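Local structure of MgGH51 (Meripilus giganteus, 6ZPV) at residues V401-P405 and A437-F441; R448-P452 and W491-S497; Y425-A431 and V474-A480. The protein catalyses, as a GH51 enzyme, the hydrolytic release of non-reducing terminal alpha-L-arabinofuranosyl residues, probably from arabinose-containing polysaccharides. All blocks are in the same frame, centred on the assembly; numbering follows the deposited sequence.

Contact 1. Residues V401-P405 and A437-F441; sequences VYQTP and ANDLF
Leu440 lies across Tyr402, Gln403 and Thr404 in a small, mostly apolar surface contact, where strand 396-403 runs out and the loop between strand 424-432 and helix 454-469 folds over it. The two methyls of the leucine divide the work. CD1 rests 3.6 Å from Tyr402 O and also against the amide of Gln403, while CD2 meets Thr404 CG2 at 3.7 Å, the two side chains crossing at about a right angle. No direct hydrogen bond joins the segments; a water takes that role, accepting from Gln403 NE2 (3.1 Å) and donating to Ala437 O (2.8 Å).

Gln403 sets out away from the loop, but a bend at chi2 (-63°) folds its amide back. There OE1 accepts from Thr404 N at 2.9 Å, which fixes the rotation of the amide and points NE2 at the water. An alanine here would remove that amide, is likely to leave the water and Ala437 O without their link to the strand, and would probably uncover one flank of Leu440.

In the (beta/alpha)8 barrel this is the C-terminal end of the sixth strand, with Thr404 at the N-cap of helix 405-410. Its OG1 caps Trp407 N, and CG2, anti to the carbonyl carbon, is the branch left to face Leu440 and Ala437. At the far end of the contact Phe441 CE1 touches Tyr402 CB at 3.9 Å. The tyrosine ring itself leads away from the loop, and its OH binds Glu429 and a glycerol molecule.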
ATOM      1  N   VAL A 401     -16.033  -5.836  -2.978  1.00 11.84           N
ATOM      2  CA  VAL A 401     -17.316  -5.238  -2.523  1.00 11.92           C
ATOM      3  C   VAL A 401     -17.063  -4.051  -1.592  1.00 11.54           C
ATOM      4  O   VAL A 401     -16.349  -4.182  -0.583  1.00 12.13           O
ATOM      5  CB  VAL A 401     -18.256  -6.283  -1.898  1.00 11.88           C
ATOM      6  CG1 VAL A 401     -17.698  -6.939  -0.640  1.00 13.84           C
ATOM      7  CG2 VAL A 401     -19.614  -5.654  -1.638  1.00 14.30           C
ATOM      8  N   TYR A 402     -17.713  -2.955  -1.894  1.00 11.65           N
ATOM      9  CA  TYR A 402     -17.819  -1.763  -1.041  1.00 11.52           C
ATOM     10  C   TYR A 402     -19.270  -1.570  -0.697  1.00 11.67           C
ATOM     11  O   TYR A 402     -20.130  -1.516  -1.585  1.00 13.14           O
ATOM     12  CB  TYR A 402     -17.234  -0.556  -1.758  1.00 12.22           C
ATOM     13  CG  TYR A 402     -15.762  -0.709  -2.059  1.00 12.16           C
ATOM     14  CD1 TYR A 402     -14.813  -0.578  -1.073  1.00 12.78           C
ATOM     15  CD2 TYR A 402     -15.345  -1.023  -3.328  1.00 13.50           C
ATOM     16  CE1 TYR A 402     -13.470  -0.760  -1.349  1.00 12.93           C
ATOM     17  CE2 TYR A 402     -14.006  -1.219  -3.593  1.00 13.24           C
ATOM     18  CZ  TYR A 402     -13.052  -1.098  -2.612  1.00 11.59           C
ATOM     19  OH  TYR A 402     -11.697  -1.219  -2.844  1.00 12.39           O
ATOM     20  N   GLN A 403     -19.585  -1.498   0.605  1.00 12.09           N
ATOM     21  CA  GLN A 403     -20.999  -1.573   1.045  1.00 11.73           C
ATOM     22  C   GLN A 403     -21.163  -0.891   2.391  1.00 11.63           C
ATOM     23  O   GLN A 403     -20.210  -0.295   2.948  1.00 12.40           O
ATOM     24  CB  GLN A 403     -21.487  -3.023   0.984  1.00 11.87           C
ATOM     25  CG  GLN A 403     -22.430  -3.344  -0.152  1.00 12.83           C
ATOM     26  CD  GLN A 403     -23.752  -2.604  -0.126  1.00 13.71           C
ATOM     27  OE1 GLN A 403     -24.084  -1.974   0.884  1.00 14.02           O
ATOM     28  NE2 GLN A 403     -24.506  -2.640  -1.227  1.00 16.16           N
ATOM     29  N   THR A 404     -22.357  -0.962   2.970  1.00 12.05           N
ATOM     30  CA  THR A 404     -22.616  -0.399   4.285  1.00 11.97           C
ATOM     31  C   THR A 404     -22.165  -1.374   5.368  1.00 11.90           C
ATOM     32  O   THR A 404     -22.090  -2.593   5.153  1.00 12.31           O
ATOM     33  CB  THR A 404     -24.106  -0.152   4.464  1.00 13.82           C
ATOM     34  OG1 THR A 404     -24.793  -1.390   4.530  1.00 13.68           O
ATOM     35  CG2 THR A 404     -24.741   0.776   3.444  1.00 13.34           C
ATOM     36  N   PRO A 405     -21.931  -0.858   6.598  1.00 11.94           N
ATOM     37  CA  PRO A 405     -21.648  -1.795   7.700  1.00 12.35           C
ATOM     38  C   PRO A 405     -22.689  -2.897   7.858  1.00 12.76           C
ATOM     39  O   PRO A 405     -22.368  -4.060   8.129  1.00 12.81           O
ATOM     40  CB  PRO A 405     -21.556  -0.848   8.931  1.00 12.62           C
ATOM     41  CG  PRO A 405     -21.123   0.462   8.337  1.00 12.78           C
ATOM     42  CD  PRO A 405     -21.846   0.567   6.998  1.00 12.60           C
ATOM     43  N   ALA A 437     -26.931   3.472   1.653  1.00 13.28           N
ATOM     44  CA  ALA A 437     -26.996   2.368   0.711  1.00 13.95           C
ATOM     45  C   ALA A 437     -27.197   2.865  -0.714  1.00 13.54           C
ATOM     46  O   ALA A 437     -26.790   2.170  -1.671  1.00 15.37           O
ATOM     47  CB  ALA A 437     -28.096   1.407   1.063  1.00 16.85           C
ATOM     48  N   ASN A 438     -27.885   3.963  -0.935  1.00 13.72           N
ATOM     49  CA  ASN A 438     -28.216   4.457  -2.279  1.00 14.80           C
ATOM     50  C   ASN A 438     -27.206   5.457  -2.829  1.00 14.22           C
ATOM     51  O   ASN A 438     -27.355   5.866  -3.996  1.00 14.99           O
ATOM     52  CB  ASN A 438     -29.641   4.978  -2.355  1.00 14.66           C
ATOM     53  CG  ASN A 438     -30.649   3.878  -2.253  1.00 15.82           C
ATOM     54  OD1 ASN A 438     -30.594   2.877  -2.955  1.00 15.31           O
ATOM     55  ND2 ASN A 438     -31.643   4.115  -1.441  1.00 25.64           N
ATOM     56  N   ASP A 439     -26.177   5.823  -2.064  1.00 14.65           N
ATOM     57  CA  ASP A 439     -25.125   6.788  -2.523  1.00 15.30           C
ATOM     58  C   ASP A 439     -23.811   6.437  -1.837  1.00 14.43           C
ATOM     59  O   ASP A 439     -23.224   7.285  -1.157  1.00 16.41           O
ATOM     60  CB  ASP A 439     -25.564   8.226  -2.241  1.00 18.25           C
ATOM     61  CG  ASP A 439     -24.689   9.302  -2.868  1.00 21.03           C
ATOM     62  OD1 ASP A 439     -23.981   8.978  -3.868  1.00 20.17           O
ATOM     63  OD2 ASP A 439     -24.750  10.451  -2.400  1.00 29.59           O
ATOM     64  N   LEU A 440     -23.403   5.214  -1.962  1.00 14.30           N
ATOM     65  CA  LEU A 440     -22.243   4.687  -1.207  1.00 13.85           C
ATOM     66  C   LEU A 440     -20.964   5.451  -1.476  1.00 14.86           C
ATOM     67  O   LEU A 440     -20.139   5.595  -0.552  1.00 15.01           O
ATOM     68  CB  LEU A 440     -22.002   3.228  -1.598  1.00 13.59           C
ATOM     69  CG  LEU A 440     -22.961   2.182  -1.014  1.00 13.75           C
ATOM     70  CD1 LEU A 440     -22.844   0.883  -1.795  1.00 14.47           C
ATOM     71  CD2 LEU A 440     -22.795   1.935   0.460  1.00 14.55           C
ATOM     72  N   PHE A 441     -20.843   5.972  -2.710  1.00 14.63           N
ATOM     73  CA  PHE A 441     -19.633   6.682  -3.147  1.00 15.38           C
ATOM     74  C   PHE A 441     -19.767   8.176  -3.014  1.00 15.49           C
ATOM     75  O   PHE A 441     -19.013   8.896  -3.671  1.00 17.07           O
ATOM     76  CB  PHE A 441     -19.183   6.149  -4.506  1.00 16.11           C
ATOM     77  CG  PHE A 441     -19.160   4.635  -4.594  1.00 16.82           C
ATOM     78  CD1 PHE A 441     -18.139   3.919  -4.038  1.00 17.37           C
ATOM     79  CD2 PHE A 441     -20.223   3.890  -5.123  1.00 19.63           C
ATOM     80  CE1 PHE A 441     -18.136   2.528  -4.024  1.00 16.81           C
ATOM     81  CE2 PHE A 441     -20.220   2.522  -5.096  1.00 19.89           C
ATOM     82  CZ  PHE A 441     -19.191   1.832  -4.522  1.00 18.61           C
TER
HETATM   83  O   HOH W   1     -26.631  -0.584  -2.021  1.00 20.34           O

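Contact 2. Residues R448-P452 and W491-S497; sequences RLAFP and WTPDLVS
Arg448 sets its guanidinium end-on over the face of the indole of Trp491 and at the same time grips the backbone of Thr492. The two planes stand 75° apart, so it is NH2 that comes down over the middle of the fused rings, 3.4 Å from Trp491 CD2, in a cation-pi contact with CZ 4.7 Å from the centroid of the six-membered ring. A bend at chi2 (74°) brings the end of the chain round to Thr492 O. NE donates to that oxygen at 2.8 Å and NH2 adds a weak second bond; NH1 goes to Gly442 O, so NE and NH1 do most of the hydrogen-bonded holding.

Next to it the packing stays close. Thr492 OG1, set between its own backbone N and carbonyl carbon, donates to Leu449 O at 2.7 Å. The peptide bond that follows is cis, and it turns the Pro493 ring in against the 448-452 loop, where its CB lies 3.7 Å from Pro452 CD. Pro452 CG in turn sits 3.3 Å from Asp494 O.

These are loops at the C-terminal end of the (beta/alpha)8 barrel: one leads from the seventh strand into helix 454-469, the other lies beyond the eighth, after strand 483-485, and runs into the short strand 496-498. Tyr479, on the eighth strand, packs against both prolines.

The looser side is that of the Ala450 methyl and the Phe451 ring. The methyl turns away from the other segment, and the Ala450 carbonyl is joined to Asp494 N through a water, 2.8 Å from Ala450 O. The Phe451 backbone lies against Pro493, but its ring offers just an edge, CE1 lying 3.7 Å from Ser497 OG, a hydroxyl whose hydrogen bond goes to Gln484.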
ATOM      1  N   ARG A 448     -20.867   9.056   3.802  1.00 14.81           N
ATOM      2  CA  ARG A 448     -19.541   8.443   3.598  1.00 14.47           C
ATOM      3  C   ARG A 448     -18.709   8.534   4.858  1.00 13.75           C
ATOM      4  O   ARG A 448     -18.695   9.556   5.576  1.00 16.09           O
ATOM      5  CB  ARG A 448     -18.829   9.170   2.466  1.00 15.14           C
ATOM      6  CG  ARG A 448     -17.539   8.557   1.990  1.00 14.15           C
ATOM      7  CD  ARG A 448     -17.774   7.307   1.172  1.00 14.16           C
ATOM      8  NE  ARG A 448     -16.568   6.824   0.498  1.00 14.12           N
ATOM      9  CZ  ARG A 448     -16.193   7.194  -0.724  1.00 14.27           C
ATOM     10  NH1 ARG A 448     -16.925   8.032  -1.441  1.00 16.02           N
ATOM     11  NH2 ARG A 448     -15.092   6.664  -1.263  1.00 15.74           N
ATOM     12  N   LEU A 449     -17.970   7.455   5.153  1.00 13.51           N
ATOM     13  CA  LEU A 449     -17.104   7.457   6.340  1.00 13.51           C
ATOM     14  C   LEU A 449     -15.779   8.127   5.994  1.00 13.10           C
ATOM     15  O   LEU A 449     -15.062   7.669   5.072  1.00 14.30           O
ATOM     16  CB  LEU A 449     -16.888   6.030   6.802  1.00 13.31           C
ATOM     17  CG  LEU A 449     -18.140   5.281   7.266  1.00 14.63           C
ATOM     18  CD1 LEU A 449     -17.830   3.909   7.756  1.00 15.52           C
ATOM     19  CD2 LEU A 449     -19.021   6.067   8.233  1.00 16.43           C
ATOM     20  N   ALA A 450     -15.409   9.180   6.724  1.00 13.30           N
ATOM     21  CA  ALA A 450     -14.103   9.827   6.578  1.00 13.03           C
ATOM     22  C   ALA A 450     -12.967   8.891   7.059  1.00 12.51           C
ATOM     23  O   ALA A 450     -11.883   8.955   6.513  1.00 13.14           O
ATOM     24  CB  ALA A 450     -14.076  11.110   7.331  1.00 14.11           C
ATOM     25  N   PHE A 451     -13.264   8.106   8.111  1.00 12.02           N
ATOM     26  CA  PHE A 451     -12.358   7.115   8.691  1.00 12.10           C
ATOM     27  C   PHE A 451     -13.216   5.918   9.076  1.00 12.05           C
ATOM     28  O   PHE A 451     -14.409   6.065   9.340  1.00 12.79           O
ATOM     29  CB  PHE A 451     -11.668   7.684   9.952  1.00 13.23           C
ATOM     30  CG  PHE A 451     -10.729   8.826   9.685  1.00 12.52           C
ATOM     31  CD1 PHE A 451      -9.457   8.579   9.195  1.00 13.06           C
ATOM     32  CD2 PHE A 451     -11.121  10.136   9.897  1.00 13.50           C
ATOM     33  CE1 PHE A 451      -8.586   9.607   8.877  1.00 13.60           C
ATOM     34  CE2 PHE A 451     -10.269  11.191   9.597  1.00 15.70           C
ATOM     35  CZ  PHE A 451      -8.976  10.900   9.131  1.00 14.12           C
ATOM     36  N   PRO A 452     -12.621   4.727   9.161  1.00 11.72           N
ATOM     37  CA  PRO A 452     -13.369   3.585   9.669  1.00 11.93           C
ATOM     38  C   PRO A 452     -13.941   3.925  11.058  1.00 12.09           C
ATOM     39  O   PRO A 452     -13.340   4.693  11.825  1.00 12.63           O
ATOM     40  CB  PRO A 452     -12.319   2.474   9.745  1.00 11.19           C
ATOM     41  CG  PRO A 452     -11.284   2.867   8.689  1.00 11.62           C
ATOM     42  CD  PRO A 452     -11.229   4.395   8.816  1.00 11.65           C
ATOM     43  N   TRP A 491      -9.883   8.872  -1.652  1.00 12.45           N
ATOM     44  CA  TRP A 491     -10.864   7.832  -1.284  1.00 12.00           C
ATOM     45  C   TRP A 491     -10.851   7.637   0.236  1.00 11.30           C
ATOM     46  O   TRP A 491      -9.729   7.594   0.780  1.00 12.45           O
ATOM     47  CB  TRP A 491     -10.540   6.515  -1.952  1.00 11.99           C
ATOM     48  CG  TRP A 491     -11.481   5.381  -1.721  1.00 12.02           C
ATOM     49  CD1 TRP A 491     -11.624   4.622  -0.612  1.00 11.89           C
ATOM     50  CD2 TRP A 491     -12.495   4.905  -2.633  1.00 15.06           C
ATOM     51  NE1 TRP A 491     -12.560   3.652  -0.783  1.00 12.29           N
ATOM     52  CE2 TRP A 491     -13.128   3.814  -2.020  1.00 14.77           C
ATOM     53  CE3 TRP A 491     -12.986   5.352  -3.866  1.00 15.89           C
ATOM     54  CZ2 TRP A 491     -14.156   3.079  -2.642  1.00 16.92           C
ATOM     55  CZ3 TRP A 491     -14.003   4.649  -4.511  1.00 17.19           C
ATOM     56  CH2 TRP A 491     -14.572   3.543  -3.866  1.00 17.66           C
ATOM     57  N   THR A 492     -12.001   7.513   0.868  1.00 11.77           N
ATOM     58  CA  THR A 492     -12.125   7.110   2.266  1.00 11.57           C
ATOM     59  C   THR A 492     -13.202   6.040   2.322  1.00 12.15           C
ATOM     60  O   THR A 492     -14.062   5.952   1.450  1.00 12.19           O
ATOM     61  CB  THR A 492     -12.504   8.285   3.162  1.00 13.06           C
ATOM     62  OG1 THR A 492     -13.848   8.726   2.862  1.00 14.14           O
ATOM     63  CG2 THR A 492     -11.551   9.461   3.012  1.00 14.37           C
ATOM     64  N   PRO A 493     -13.280   5.277   3.417  1.00 11.38           N
ATOM     65  CA  PRO A 493     -12.284   5.180   4.476  1.00 11.65           C
ATOM     66  C   PRO A 493     -11.099   4.287   4.069  1.00 11.17           C
ATOM     67  O   PRO A 493     -11.173   3.523   3.118  1.00 12.31           O
ATOM     68  CB  PRO A 493     -13.091   4.518   5.605  1.00 12.01           C
ATOM     69  CG  PRO A 493     -14.001   3.576   4.887  1.00 12.23           C
ATOM     70  CD  PRO A 493     -14.371   4.335   3.617  1.00 12.11           C
ATOM     71  N   ASP A 494     -10.011   4.428   4.813  1.00 10.83           N
ATOM     72  CA  ASP A 494      -8.754   3.710   4.567  1.00 10.98           C
ATOM     73  C   ASP A 494      -8.257   3.004   5.819  1.00 10.08           C
ATOM     74  O   ASP A 494      -8.547   3.475   6.932  1.00 11.25           O
ATOM     75  CB  ASP A 494      -7.726   4.711   4.030  1.00 11.30           C
ATOM     76  CG  ASP A 494      -8.240   5.442   2.825  1.00 11.13           C
ATOM     77  OD1 ASP A 494      -8.358   4.848   1.758  1.00 11.57           O
ATOM     78  OD2 ASP A 494      -8.611   6.691   3.012  1.00 11.55           O
ATOM     79  N   LEU A 495      -7.490   1.932   5.649  1.00 10.51           N
ATOM     80  CA  LEU A 495      -7.119   1.126   6.816  1.00 10.50           C
ATOM     81  C   LEU A 495      -6.142   1.817   7.791  1.00 10.55           C
ATOM     82  O   LEU A 495      -6.318   1.693   9.007  1.00 10.97           O
ATOM     83  CB  LEU A 495      -6.545  -0.240   6.362  1.00 10.60           C
ATOM     84  CG  LEU A 495      -6.602  -1.307   7.431  1.00 10.81           C
ATOM     85  CD1 LEU A 495      -8.032  -1.762   7.680  1.00 11.62           C
ATOM     86  CD2 LEU A 495      -5.758  -2.509   7.042  1.00 12.59           C
ATOM     87  N   VAL A 496      -5.138   2.459   7.237  1.00 10.71           N
ATOM     88  CA  VAL A 496      -4.089   3.128   8.019  1.00 10.71           C
ATOM     89  C   VAL A 496      -3.884   4.509   7.437  1.00 10.57           C
ATOM     90  O   VAL A 496      -3.695   4.637   6.224  1.00 11.31           O
ATOM     91  CB  VAL A 496      -2.800   2.289   7.969  1.00 11.45           C
ATOM     92  CG1 VAL A 496      -1.639   3.017   8.674  1.00 13.12           C
ATOM     93  CG2 VAL A 496      -3.013   0.911   8.585  1.00 12.18           C
ATOM     94  N   SER A 497      -3.884   5.537   8.302  1.00 10.97           N
ATOM     95  CA  SER A 497      -3.711   6.912   7.852  1.00 11.64           C
ATOM     96  C   SER A 497      -2.440   7.488   8.437  1.00 10.99           C
ATOM     97  O   SER A 497      -1.910   6.945   9.404  1.00 11.99           O
ATOM     98  CB  SER A 497      -4.947   7.746   8.213  1.00 12.01           C
ATOM     99  OG  SER A 497      -6.134   7.140   7.720  1.00 12.81           O
TER
HETATM  100  O   HOH W   2      -9.909   6.994   6.141  1.00 12.55           O

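Contact 3. Residues Y425-A431 and V474-A480; sequences YFEGEYA and VFAASYA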
ATOM      1  N   TYR A 425     -11.509 -18.413  -4.173  1.00 12.04           N
ATOM      2  CA  TYR A 425     -11.973 -17.027  -4.232  1.00 11.63           C
ATOM      3  C   TYR A 425     -11.082 -16.132  -3.402  1.00 11.85           C
ATOM      4  O   TYR A 425     -10.741 -16.479  -2.240  1.00 12.21           O
ATOM      5  CB  TYR A 425     -13.442 -16.941  -3.838  1.00 12.17           C
ATOM      6  CG  TYR A 425     -14.343 -17.688  -4.790  1.00 12.75           C
ATOM      7  CD1 TYR A 425     -14.799 -17.098  -5.957  1.00 12.73           C
ATOM      8  CD2 TYR A 425     -14.635 -19.037  -4.640  1.00 12.85           C
ATOM      9  CE1 TYR A 425     -15.549 -17.793  -6.885  1.00 13.81           C
ATOM     10  CE2 TYR A 425     -15.381 -19.774  -5.568  1.00 13.59           C
ATOM     11  CZ  TYR A 425     -15.843 -19.129  -6.706  1.00 14.16           C
ATOM     12  OH  TYR A 425     -16.597 -19.777  -7.643  1.00 15.74           O
ATOM     13  N   PHE A 426     -10.733 -15.011  -3.976  1.00 11.03           N
ATOM     14  CA  PHE A 426      -9.906 -13.969  -3.332  1.00 11.21           C
ATOM     15  C   PHE A 426     -10.819 -12.763  -3.134  1.00 11.11           C
ATOM     16  O   PHE A 426     -11.338 -12.208  -4.112  1.00 11.50           O
ATOM     17  CB  PHE A 426      -8.803 -13.600  -4.321  1.00 11.53           C
ATOM     18  CG  PHE A 426      -7.900 -12.446  -3.973  1.00 10.71           C
ATOM     19  CD1 PHE A 426      -7.660 -12.094  -2.675  1.00 10.52           C
ATOM     20  CD2 PHE A 426      -7.238 -11.744  -4.983  1.00 11.58           C
ATOM     21  CE1 PHE A 426      -6.769 -11.073  -2.358  1.00 10.72           C
ATOM     22  CE2 PHE A 426      -6.334 -10.730  -4.684  1.00 11.76           C
ATOM     23  CZ  PHE A 426      -6.095 -10.417  -3.355  1.00 11.38           C
ATOM     24  N   GLU A 427     -11.074 -12.349  -1.883  1.00 10.89           N
ATOM     25  CA  GLU A 427     -11.825 -11.125  -1.617  1.00 10.47           C
ATOM     26  C   GLU A 427     -10.806  -9.979  -1.641  1.00 10.50           C
ATOM     27  O   GLU A 427     -10.333  -9.531  -0.574  1.00 10.96           O
ATOM     28  CB  GLU A 427     -12.576 -11.227  -0.297  1.00 10.49           C
ATOM     29  CG  GLU A 427     -13.692 -10.206  -0.198  1.00 11.22           C
ATOM     30  CD  GLU A 427     -15.010 -10.600  -0.825  1.00 11.85           C
ATOM     31  OE1 GLU A 427     -15.177 -11.737  -1.279  1.00 13.31           O
ATOM     32  OE2 GLU A 427     -15.945  -9.708  -0.844  1.00 13.98           O
ATOM     33  N   GLY A 428     -10.405  -9.574  -2.860  1.00 10.50           N
ATOM     34  CA  GLY A 428      -9.225  -8.730  -3.004  1.00 10.88           C
ATOM     35  C   GLY A 428      -9.400  -7.290  -2.630  1.00 10.53           C
ATOM     36  O   GLY A 428      -8.409  -6.563  -2.468  1.00 10.86           O
ATOM     37  N   GLU A 429     -10.665  -6.828  -2.540  1.00  9.97           N
ATOM     38  CA  GLU A 429     -10.966  -5.507  -1.993  1.00 10.74           C
ATOM     39  C   GLU A 429     -12.307  -5.643  -1.269  1.00 11.08           C
ATOM     40  O   GLU A 429     -13.306  -6.034  -1.887  1.00 11.47           O
ATOM     41  CB  GLU A 429     -11.158  -4.444  -3.104  1.00 11.41           C
ATOM     42  CG  GLU A 429      -9.914  -4.226  -3.958  1.00 11.45           C
ATOM     43  CD  GLU A 429     -10.056  -3.275  -5.123  1.00 12.12           C
ATOM     44  OE1 GLU A 429     -10.943  -2.350  -5.057  1.00 12.63           O
ATOM     45  OE2 GLU A 429      -9.334  -3.457  -6.127  1.00 12.05           O
ATOM     46  N   TYR A 430     -12.342  -5.166  -0.048  1.00 10.28           N
ATOM     47  CA  TYR A 430     -13.624  -4.969   0.638  1.00 10.47           C
ATOM     48  C   TYR A 430     -13.453  -3.897   1.687  1.00 10.69           C
ATOM     49  O   TYR A 430     -12.391  -3.750   2.278  1.00 10.82           O
ATOM     50  CB  TYR A 430     -14.210  -6.269   1.244  1.00 11.30           C
ATOM     51  CG  TYR A 430     -13.413  -6.907   2.358  1.00 10.83           C
ATOM     52  CD1 TYR A 430     -12.255  -7.620   2.127  1.00 11.05           C
ATOM     53  CD2 TYR A 430     -13.837  -6.764   3.680  1.00 11.53           C
ATOM     54  CE1 TYR A 430     -11.538  -8.191   3.161  1.00 11.05           C
ATOM     55  CE2 TYR A 430     -13.119  -7.316   4.713  1.00 11.24           C
ATOM     56  CZ  TYR A 430     -11.973  -8.045   4.479  1.00 10.69           C
ATOM     57  OH  TYR A 430     -11.297  -8.614   5.508  1.00 11.06           O
ATOM     58  N   ALA A 431     -14.568  -3.205   1.974  1.00 10.86           N
ATOM     59  CA  ALA A 431     -14.641  -2.261   3.077  1.00 10.93           C
ATOM     60  C   ALA A 431     -16.079  -1.784   3.225  1.00 10.84           C
ATOM     61  O   ALA A 431     -16.812  -1.627   2.220  1.00 11.27           O
ATOM     62  CB  ALA A 431     -13.792  -1.006   2.838  1.00 11.92           C
ATOM     63  N   VAL A 474     -12.408 -19.841   0.140  1.00 11.98           N
ATOM     64  CA  VAL A 474     -11.852 -18.493   0.233  1.00 11.29           C
ATOM     65  C   VAL A 474     -10.394 -18.615   0.648  1.00 11.59           C
ATOM     66  O   VAL A 474     -10.123 -19.103   1.768  1.00 13.24           O
ATOM     67  CB  VAL A 474     -12.633 -17.603   1.210  1.00 11.57           C
ATOM     68  CG1 VAL A 474     -11.949 -16.222   1.290  1.00 13.29           C
ATOM     69  CG2 VAL A 474     -14.089 -17.471   0.830  1.00 12.35           C
ATOM     70  N   PHE A 475      -9.460 -18.253  -0.226  1.00 11.05           N
ATOM     71  CA  PHE A 475      -8.052 -18.438   0.083  1.00 11.24           C
ATOM     72  C   PHE A 475      -7.350 -17.175   0.558  1.00 10.88           C
ATOM     73  O   PHE A 475      -6.243 -17.281   1.117  1.00 11.64           O
ATOM     74  CB  PHE A 475      -7.255 -19.079  -1.069  1.00 11.59           C
ATOM     75  CG  PHE A 475      -6.876 -18.191  -2.208  1.00 11.63           C
ATOM     76  CD1 PHE A 475      -7.811 -17.835  -3.203  1.00 12.53           C
ATOM     77  CD2 PHE A 475      -5.618 -17.635  -2.303  1.00 12.76           C
ATOM     78  CE1 PHE A 475      -7.458 -17.045  -4.279  1.00 13.89           C
ATOM     79  CE2 PHE A 475      -5.268 -16.853  -3.398  1.00 12.96           C
ATOM     80  CZ  PHE A 475      -6.200 -16.543  -4.367  1.00 13.80           C
ATOM     81  N   ALA A 476      -7.933 -16.001   0.354  1.00 10.80           N
ATOM     82  CA  ALA A 476      -7.236 -14.730   0.610  1.00 10.38           C
ATOM     83  C   ALA A 476      -8.291 -13.626   0.672  1.00 10.55           C
ATOM     84  O   ALA A 476      -9.295 -13.671  -0.066  1.00 11.24           O
ATOM     85  CB  ALA A 476      -6.249 -14.485  -0.517  1.00 10.94           C
ATOM     86  N   ALA A 477      -8.031 -12.608   1.474  1.00 10.12           N
ATOM     87  CA  ALA A 477      -8.949 -11.481   1.675  1.00 10.10           C
ATOM     88  C   ALA A 477      -8.149 -10.275   2.127  1.00 10.22           C
ATOM     89  O   ALA A 477      -7.336 -10.385   3.053  1.00 10.26           O
ATOM     90  CB  ALA A 477      -9.991 -11.851   2.675  1.00 10.70           C
ATOM     91  N   SER A 478      -8.448  -9.107   1.535  1.00 10.22           N
ATOM     92  CA  SER A 478      -7.777  -7.853   1.886  1.00  9.83           C
ATOM     93  C   SER A 478      -8.743  -6.677   1.841  1.00  9.99           C
ATOM     94  O   SER A 478      -9.479  -6.468   0.855  1.00 10.73           O
ATOM     95  CB  SER A 478      -6.581  -7.602   0.936  1.00  9.94           C
ATOM     96  OG  SER A 478      -6.862  -7.896  -0.422  1.00 10.79           O
ATOM     97  N   TYR A 479      -8.687  -5.867   2.895  1.00 10.05           N
ATOM     98  CA  TYR A 479      -9.380  -4.563   2.955  1.00 10.06           C
ATOM     99  C   TYR A 479      -8.793  -3.611   1.903  1.00  9.82           C
ATOM    100  O   TYR A 479      -7.597  -3.708   1.588  1.00 10.65           O
ATOM    101  CB  TYR A 479      -9.180  -3.972   4.366  1.00 10.76           C
ATOM    102  CG  TYR A 479      -9.922  -2.697   4.698  1.00 10.47           C
ATOM    103  CD1 TYR A 479      -9.505  -1.455   4.286  1.00 10.56           C
ATOM    104  CD2 TYR A 479     -11.078  -2.767   5.475  1.00 10.49           C
ATOM    105  CE1 TYR A 479     -10.173  -0.284   4.613  1.00 10.49           C
ATOM    106  CE2 TYR A 479     -11.732  -1.598   5.832  1.00 10.82           C
ATOM    107  CZ  TYR A 479     -11.298  -0.354   5.416  1.00 10.56           C
ATOM    108  OH  TYR A 479     -11.937   0.832   5.737  1.00 11.45           O
ATOM    109  N   ALA A 480      -9.586  -2.665   1.426  1.00 10.60           N
ATOM    110  CA  ALA A 480      -8.996  -1.627   0.567  1.00 10.62           C
ATOM    111  C   ALA A 480      -9.708  -0.314   0.710  1.00  9.99           C
ATOM    112  O   ALA A 480     -10.944  -0.315   0.910  1.00 10.57           O
ATOM    113  CB  ALA A 480      -8.992  -2.056  -0.877  1.00 11.08           C
TER
HETATM  114  O   HOH W   3      -8.794  -9.530   5.313  1.00 11.58           O
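Phe426 and Phe475 meet near the start of the pairing between two buried, neighbouring parallel strands. Phe475 CG stands between its backbone N and carbonyl carbon (chi1 78°), which swings the ring across to the other strand and sets CE1 3.7 Å from Phe426 CB; the two rings are oblique to one another. A beta bulge shifts the register by one residue here, so Tyr425 pairs with Val474 but Phe426 with Ala476. Phe426 uses a different rotamer, CG anti to its N (chi1 173°), and sets CD1 3.5 Å from Ala476 CB, with the Ala476 carbonyl at the edge of the ring. Gly428 CA sits over one face, toward the rim.

These are the seventh and eighth strands of the (beta/alpha)8 barrel, running within 8° of parallel. Phe426 and Ala476 face inward, towards Phe224 of the second strand; Glu427 and Ala477 face out to helix 454-469. Backbone bonds such as Glu427 N to Ala476 O (2.9 Å) and Ser478 N to Glu427 O knit the strands up to the corner at Glu429, and beyond it Ala480 N still donates to Tyr430 O.

At that corner Ser478 OG donates to Gly428 O at 2.9 Å, coming from above the carbonyl plane rather than along a lone pair. Glu429 CG passes 3.9 Å from Ala480 CB, and the chain then stays extended; its carboxylate goes on to a salt bridge with Arg226 and to hydrogen bonds with Tyr402 and a glycerol. Tyr430 brings its ring back beside Ser478, with CD1 3.3 Å from Ser478 O, and its OH meets Gln512 and a water that also gives a weak bond to Ala477 O. Last, Ala431 CB sits over the face of Tyr479 as a CH-pi contact, 3.9 Å from the ring centroid.

Overall arrangement
Contact 3 is wholly buried and rests on backbone pairing between the last two barrel strands, with aromatic rings filling in around it. Contact 1 is its opposite: a surface patch of methyls and one water, built on strand 396-403, which neighbours strand 424-432 in the same sheet. Contact 2, partly buried, joins two loops through a charged group on an indole and polar grips on carbonyls. Tyr402 ties the three together: its OH bridges to contact 3, and its ring meets Trp491 of contact 2 edge-to-face. Tyr479 links contacts 2 and 3, while Phe441 of contact 1 also packs on Trp491.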